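Local coordinates for hypothetical protein (Geobacillus stearothermophilus, PDB 1SFS) that is of unknown function but belongs to the Rv2525c-like, glycoside hydrolase-like family and may be a bacterial lysozyme, at residues L123-E128 with A135-A140. Numbering follows the deposited sequence.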
ATOM      1  N   LEU A 123      -1.254  -5.131  -5.322  1.00  7.51           N
ATOM      2  CA  LEU A 123       0.012  -4.398  -5.414  1.00  7.23           C
ATOM      3  C   LEU A 123      -0.311  -2.915  -5.287  1.00  7.23           C
ATOM      4  O   LEU A 123      -1.120  -2.418  -6.098  1.00  7.80           O
ATOM      5  CB  LEU A 123       0.754  -4.662  -6.713  1.00  8.03           C
ATOM      6  CG  LEU A 123       0.988  -6.120  -7.088  1.00  8.33           C
ATOM      7  CD1 LEU A 123       1.646  -6.224  -8.435  1.00  9.71           C
ATOM      8  CD2 LEU A 123       1.800  -6.871  -6.039  1.00  9.39           C
ATOM      9  N   PHE A 124       0.245  -2.223  -4.325  1.00  6.80           N
ATOM     10  CA  PHE A 124      -0.083  -0.808  -4.088  1.00  6.84           C
ATOM     11  C   PHE A 124       0.907   0.122  -4.715  1.00  7.61           C
ATOM     12  O   PHE A 124       2.098   0.077  -4.420  1.00 11.51           O
ATOM     13  CB  PHE A 124      -0.155  -0.515  -2.597  1.00  7.24           C
ATOM     14  CG  PHE A 124      -1.427  -1.014  -1.952  1.00  7.00           C
ATOM     15  CD1 PHE A 124      -2.492  -0.154  -1.760  1.00  7.18           C
ATOM     16  CD2 PHE A 124      -1.582  -2.344  -1.569  1.00  7.32           C
ATOM     17  CE1 PHE A 124      -3.691  -0.602  -1.236  1.00  7.79           C
ATOM     18  CE2 PHE A 124      -2.784  -2.788  -1.044  1.00  8.45           C
ATOM     19  CZ  PHE A 124      -3.822  -1.921  -0.868  1.00  8.38           C
ATOM     20  N   ALA A 125       0.439   1.075  -5.505  1.00  7.16           N
ATOM     21  CA  ALA A 125       1.260   2.168  -6.018  1.00  7.69           C
ATOM     22  C   ALA A 125       1.419   3.236  -4.969  1.00  7.31           C
ATOM     23  O   ALA A 125       0.438   3.729  -4.433  1.00  8.39           O
ATOM     24  CB  ALA A 125       0.601   2.760  -7.247  1.00  9.36           C
ATOM     25  N   ASN A 126       2.656   3.687  -4.744  0.58  7.53           N
ATOM     26  CA  ASN A 126       2.970   4.723  -3.782  0.58  9.10           C
ATOM     27  C   ASN A 126       2.845   6.134  -4.324  0.58  9.01           C
ATOM     28  O   ASN A 126       3.826   6.663  -4.861  0.58 10.67           O
ATOM     29  CB  ASN A 126       4.428   4.475  -3.359  0.58  9.31           C
ATOM     30  CG  ASN A 126       4.838   5.509  -2.362  0.58 14.36           C
ATOM     31  OD1 ASN A 126       4.361   5.429  -1.227  0.58 21.01           O
ATOM     32  ND2 ASN A 126       5.703   6.435  -2.731  0.58 19.68           N
ATOM     33  N   ILE A 127       1.693   6.755  -4.182  1.00  9.71           N
ATOM     34  CA  ILE A 127       1.458   8.095  -4.753  1.00 10.34           C
ATOM     35  C   ILE A 127       1.563   9.088  -3.632  1.00 10.68           C
ATOM     36  O   ILE A 127       0.598   9.336  -2.904  1.00 12.70           O
ATOM     37  CB  ILE A 127       0.135   8.177  -5.479  1.00 11.16           C
ATOM     38  CG1 ILE A 127      -0.005   7.101  -6.566  1.00 12.60           C
ATOM     39  CG2 ILE A 127      -0.040   9.584  -6.051  1.00 12.98           C
ATOM     40  CD1 ILE A 127      -1.329   6.979  -7.263  1.00 14.77           C
ATOM     41  N   GLU A 128       2.750   9.672  -3.472  0.56 12.09           N
ATOM     42  CA  GLU A 128       2.898  10.622  -2.343  0.56 14.40           C
ATOM     43  C   GLU A 128       2.169  11.920  -2.634  0.56 13.63           C
ATOM     44  O   GLU A 128       1.913  12.256  -3.785  0.56 11.62           O
ATOM     45  CB  GLU A 128       4.404  10.785  -2.057  0.56 19.92           C
ATOM     46  CG  GLU A 128       5.071   9.424  -1.876  0.56 22.52           C
ATOM     47  CD  GLU A 128       6.498   9.211  -1.452  0.56 22.95           C
ATOM     48  OE1 GLU A 128       7.427   9.800  -2.037  0.56 35.89           O
ATOM     49  OE2 GLU A 128       6.719   8.380  -0.555  0.56 32.19           O
ATOM     50  N   ALA A 135      -5.580  11.361 -14.117  1.00  9.24           N
ATOM     51  CA  ALA A 135      -6.502  10.271 -14.292  1.00  8.65           C
ATOM     52  C   ALA A 135      -5.984   9.230 -15.243  1.00  8.16           C
ATOM     53  O   ALA A 135      -6.307   8.038 -15.037  1.00  9.04           O
ATOM     54  CB  ALA A 135      -7.820  10.846 -14.796  1.00  9.91           C
ATOM     55  N   ALA A 136      -5.247   9.597 -16.260  1.00  8.73           N
ATOM     56  CA  ALA A 136      -4.736   8.614 -17.215  1.00  9.28           C
ATOM     57  C   ALA A 136      -3.769   7.645 -16.564  1.00  8.26           C
ATOM     58  O   ALA A 136      -3.753   6.470 -16.920  1.00  8.67           O
ATOM     59  CB  ALA A 136      -4.095   9.314 -18.427  1.00 11.27           C
ATOM     60  N   TRP A 137      -2.925   8.127 -15.671  1.00  8.36           N
ATOM     61  CA  TRP A 137      -1.982   7.227 -14.996  1.00  8.25           C
ATOM     62  C   TRP A 137      -2.729   6.191 -14.167  1.00  7.71           C
ATOM     63  O   TRP A 137      -2.410   5.008 -14.182  1.00  7.92           O
ATOM     64  CB  TRP A 137      -1.024   8.051 -14.123  1.00  8.53           C
ATOM     65  CG  TRP A 137       0.130   7.298 -13.571  1.00  8.71           C
ATOM     66  CD1 TRP A 137       1.414   7.377 -14.094  1.00  9.86           C
ATOM     67  CD2 TRP A 137       0.196   6.413 -12.468  1.00  8.63           C
ATOM     68  NE1 TRP A 137       2.257   6.585 -13.361  1.00  9.93           N
ATOM     69  CE2 TRP A 137       1.548   5.980 -12.374  1.00  9.32           C
ATOM     70  CE3 TRP A 137      -0.690   5.907 -11.535  1.00  9.21           C
ATOM     71  CZ2 TRP A 137       1.987   5.080 -11.389  1.00 10.74           C
ATOM     72  CZ3 TRP A 137      -0.261   5.010 -10.572  1.00 10.55           C
ATOM     73  CH2 TRP A 137       1.062   4.611 -10.532  1.00 11.24           C
ATOM     74  N   ILE A 138      -3.725   6.656 -13.409  1.00  7.77           N
ATOM     75  CA  ILE A 138      -4.534   5.764 -12.579  1.00  7.56           C
ATOM     76  C   ILE A 138      -5.233   4.733 -13.448  1.00  7.46           C
ATOM     77  O   ILE A 138      -5.247   3.534 -13.114  1.00  8.09           O
ATOM     78  CB  ILE A 138      -5.499   6.545 -11.715  1.00  7.84           C
ATOM     79  CG1 ILE A 138      -4.763   7.400 -10.703  1.00  9.26           C
ATOM     80  CG2 ILE A 138      -6.495   5.612 -11.026  1.00  8.90           C
ATOM     81  CD1 ILE A 138      -5.597   8.275  -9.827  1.00 11.20           C
ATOM     82  N   ALA A 139      -5.826   5.157 -14.552  1.00  8.07           N
ATOM     83  CA  ALA A 139      -6.439   4.224 -15.480  1.00  8.15           C
ATOM     84  C   ALA A 139      -5.450   3.176 -15.942  1.00  7.98           C
ATOM     85  O   ALA A 139      -5.792   1.987 -15.987  1.00  8.62           O
ATOM     86  CB  ALA A 139      -6.997   4.981 -16.701  1.00 10.08           C
ATOM     87  N   ALA A 140      -4.242   3.593 -16.332  1.00  8.05           N
ATOM     88  CA  ALA A 140      -3.260   2.629 -16.810  1.00  8.76           C
ATOM     89  C   ALA A 140      -2.856   1.657 -15.724  1.00  8.27           C
ATOM     90  O   ALA A 140      -2.637   0.470 -15.998  1.00  8.86           O
ATOM     91  CB  ALA A 140      -2.029   3.370 -17.340  1.00  9.95           C
TER
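Strand 122-126, carrying A125, and helix 135-145, carrying W137, stand well apart: their nearest CA atoms, those of A125 and I138, are 9.5 Å from each other, and no hydrogen bond joins the two backbones, so side chains alone bridge the gap. The strand and helix open a beta-alpha-beta unit completed by strand 151-156, which pairs in parallel with strand 122-126. W137 does most of the reaching: with CG anti to its backbone N (chi1 -170°), its broad, flat indole spans the distance from the helix to the strand. There the CB of A125 meets the ring edge in plane, 3.8 Å from W137 CH2; a small methyl suits a place where a broad ring ends against the sheet. I127, whose long branched side chain can reach the ring from the end of the strand, adds its CD1, 4.0 Å from W137 CZ3, the two side chains lying alongside and pointing opposite ways. F92 stacks on the same indole, and A104 of helix 98-114 also touches it. The CB of N126 is directed away from the helix, and E128, salt-bridged to R93, takes no part. The contact is thus buried and wholly apolar, and its association depends on shape and burial.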